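Local coordinates for protein monalysin (Pseudomonas entomophila, PDB 4MKO) that forms membrane pores as a secreted beta-barrel toxin, lysing host cells and contributing to intestinal damage and lethality in Drosophila, at residues G34-G39 / Y51-F56. Residues are numbered along the deposited sequence; the frame is centred on the assembly and turned at random.
Sequences GITVYG and YTRPVF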
loop_
_atom_site.group_PDB
_atom_site.type_symbol
_atom_site.label_atom_id
_atom_site.label_comp_id
_atom_site.label_asym_id
_atom_site.label_seq_id
_atom_site.Cartn_x
_atom_site.Cartn_y
_atom_site.Cartn_z
ATOM N N GLY A 34 8.919 -6.503 -4.935
ATOM C CA GLY A 34 7.873 -7.103 -5.752
ATOM C C GLY A 34 8.143 -6.927 -7.229
ATOM O O GLY A 34 9.008 -6.132 -7.611
ATOM N N ILE A 35 7.391 -7.660 -8.065
ATOM C CA ILE A 35 7.548 -7.597 -9.526
ATOM C C ILE A 35 6.827 -6.394 -10.131
ATOM O O ILE A 35 5.895 -5.841 -9.529
ATOM C CB ILE A 35 7.070 -8.924 -10.207
ATOM C CG1 ILE A 35 5.555 -9.171 -9.981
ATOM C CG2 ILE A 35 7.945 -10.150 -9.742
ATOM C CD1 ILE A 35 4.871 -9.914 -11.129
ATOM N N THR A 36 7.216 -6.049 -11.365
ATOM C CA THR A 36 6.532 -5.030 -12.124
ATOM C C THR A 36 5.612 -5.725 -13.139
ATOM O O THR A 36 6.012 -6.716 -13.756
ATOM C CB THR A 36 7.523 -4.095 -12.857
ATOM O OG1 THR A 36 8.427 -3.502 -11.911
ATOM C CG2 THR A 36 6.800 -3.012 -13.661
ATOM N N VAL A 37 4.391 -5.216 -13.277
ATOM C CA VAL A 37 3.406 -5.684 -14.282
ATOM C C VAL A 37 3.004 -4.498 -15.147
ATOM O O VAL A 37 3.312 -3.355 -14.800
ATOM C CB VAL A 37 2.166 -6.377 -13.671
ATOM C CG1 VAL A 37 2.568 -7.616 -12.861
ATOM C CG2 VAL A 37 1.295 -5.394 -12.868
ATOM N N TYR A 38 2.325 -4.763 -16.278
ATOM C CA TYR A 38 1.912 -3.701 -17.190
ATOM C C TYR A 38 0.481 -3.942 -17.643
ATOM O O TYR A 38 0.145 -5.041 -18.072
ATOM C CB TYR A 38 2.856 -3.616 -18.407
ATOM C CG TYR A 38 2.470 -2.520 -19.376
ATOM C CD1 TYR A 38 1.558 -2.758 -20.403
ATOM C CD2 TYR A 38 3.028 -1.248 -19.278
ATOM C CE1 TYR A 38 1.194 -1.748 -21.296
ATOM C CE2 TYR A 38 2.655 -0.225 -20.153
ATOM C CZ TYR A 38 1.738 -0.481 -21.161
ATOM O OH TYR A 38 1.374 0.516 -22.039
ATOM N N GLY A 39 -0.327 -2.899 -17.589
ATOM C CA GLY A 39 -1.712 -2.961 -18.023
ATOM C C GLY A 39 -2.437 -1.669 -17.777
ATOM O O GLY A 39 -1.854 -0.709 -17.258
ATOM N N TYR A 51 2.736 0.825 -15.701
ATOM C CA TYR A 51 3.626 -0.124 -15.040
ATOM C C TYR A 51 3.292 -0.017 -13.552
ATOM O O TYR A 51 3.181 1.101 -13.034
ATOM C CB TYR A 51 5.110 0.231 -15.250
ATOM C CG TYR A 51 5.607 0.054 -16.671
ATOM C CD1 TYR A 51 5.529 1.096 -17.594
ATOM C CD2 TYR A 51 6.181 -1.149 -17.085
ATOM C CE1 TYR A 51 5.998 0.942 -18.902
ATOM C CE2 TYR A 51 6.633 -1.322 -18.395
ATOM C CZ TYR A 51 6.549 -0.269 -19.296
ATOM O OH TYR A 51 7.011 -0.443 -20.576
ATOM N N THR A 52 3.120 -1.158 -12.868
ATOM C CA THR A 52 2.822 -1.155 -11.432
ATOM C C THR A 52 3.732 -2.120 -10.719
ATOM O O THR A 52 3.955 -3.212 -11.219
ATOM C CB THR A 52 1.342 -1.568 -11.199
ATOM O OG1 THR A 52 0.494 -0.573 -11.746
ATOM C CG2 THR A 52 0.994 -1.768 -9.710
ATOM N N ARG A 53 4.218 -1.754 -9.520
ATOM C CA ARG A 53 4.964 -2.705 -8.698
ATOM C C ARG A 53 4.675 -2.409 -7.233
ATOM O O ARG A 53 4.460 -1.241 -6.895
ATOM C CB ARG A 53 6.488 -2.690 -8.985
ATOM C CG ARG A 53 7.180 -1.349 -8.702
ATOM C CD ARG A 53 8.669 -1.561 -8.394
ATOM N NE ARG A 53 8.836 -2.243 -7.103
ATOM C CZ ARG A 53 9.974 -2.768 -6.649
ATOM N NH1 ARG A 53 11.089 -2.699 -7.378
ATOM N NH2 ARG A 53 10.006 -3.365 -5.469
ATOM N N PRO A 54 4.695 -3.429 -6.346
ATOM C CA PRO A 54 4.555 -3.126 -4.905
ATOM C C PRO A 54 5.834 -2.444 -4.453
ATOM O O PRO A 54 6.909 -2.779 -4.965
ATOM C CB PRO A 54 4.438 -4.522 -4.231
ATOM C CG PRO A 54 4.392 -5.537 -5.352
ATOM C CD PRO A 54 4.979 -4.865 -6.576
ATOM N N VAL A 55 5.747 -1.514 -3.488
ATOM C CA VAL A 55 6.968 -0.847 -3.008
ATOM C C VAL A 55 7.082 -0.789 -1.489
ATOM O O VAL A 55 8.190 -0.615 -0.971
ATOM C CB VAL A 55 7.169 0.573 -3.618
ATOM C CG1 VAL A 55 7.535 0.493 -5.110
ATOM C CG2 VAL A 55 5.947 1.489 -3.382
ATOM N N PHE A 56 5.940 -0.805 -0.788
ATOM C CA PHE A 56 5.989 -0.633 0.664
ATOM C C PHE A 56 4.791 -1.283 1.314
ATOM O O PHE A 56 3.780 -1.532 0.666
ATOM C CB PHE A 56 6.007 0.887 0.970
ATOM C CG PHE A 56 6.672 1.251 2.285
ATOM C CD1 PHE A 56 8.058 1.318 2.387
ATOM C CD2 PHE A 56 5.912 1.565 3.404
ATOM C CE1 PHE A 56 8.673 1.642 3.599
ATOM C CE2 PHE A 56 6.527 1.912 4.612
ATOM C CZ PHE A 56 7.903 1.939 4.703
#
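Arg53 leaves its strand with CG in the crowded position between backbone N and carbonyl carbon. Arg53 CB lies 3.3 Å from Ile35 O, a buried carbonyl that finds no hydrogen-bond donor, and 3.6 Å from Thr36 OG1; that hydroxyl is hydrogen-bonded to Asp225 N. A bend at chi3 (-69°) then folds the guanidinium back over its own strand, where Arg53 NE (2.9 Å) and NH2 (3.2 Å) grip the single acceptor Pro54 O side-on, in the guanidinium plane. Gly34 O sits over one guanidinium face, 3.6 Å from Arg53 CZ, and NH1 hydrogen-bonds Ser223 O. Both segments belong to the antiparallel hairpin of strands 29-43 and 46-67, in the elongated, strand-rich body of an aerolysin-like toxin. Val37 and Thr52 form a hydrogen-bonded pair: Val37 N to Thr52 O is nearly straight (166°) and in the carbonyl plane, whereas Thr52 N approaches from above the plane of the Val37 carbonyl. At the adjoining non-hydrogen-bonded pair, Tyr38 drives its CD2 edge over the centre of the Tyr51 ring, T-shaped with planes at 65°. Thr36 CG2 touches the edge of the Tyr51 ring at CD2, 3.9 Å away.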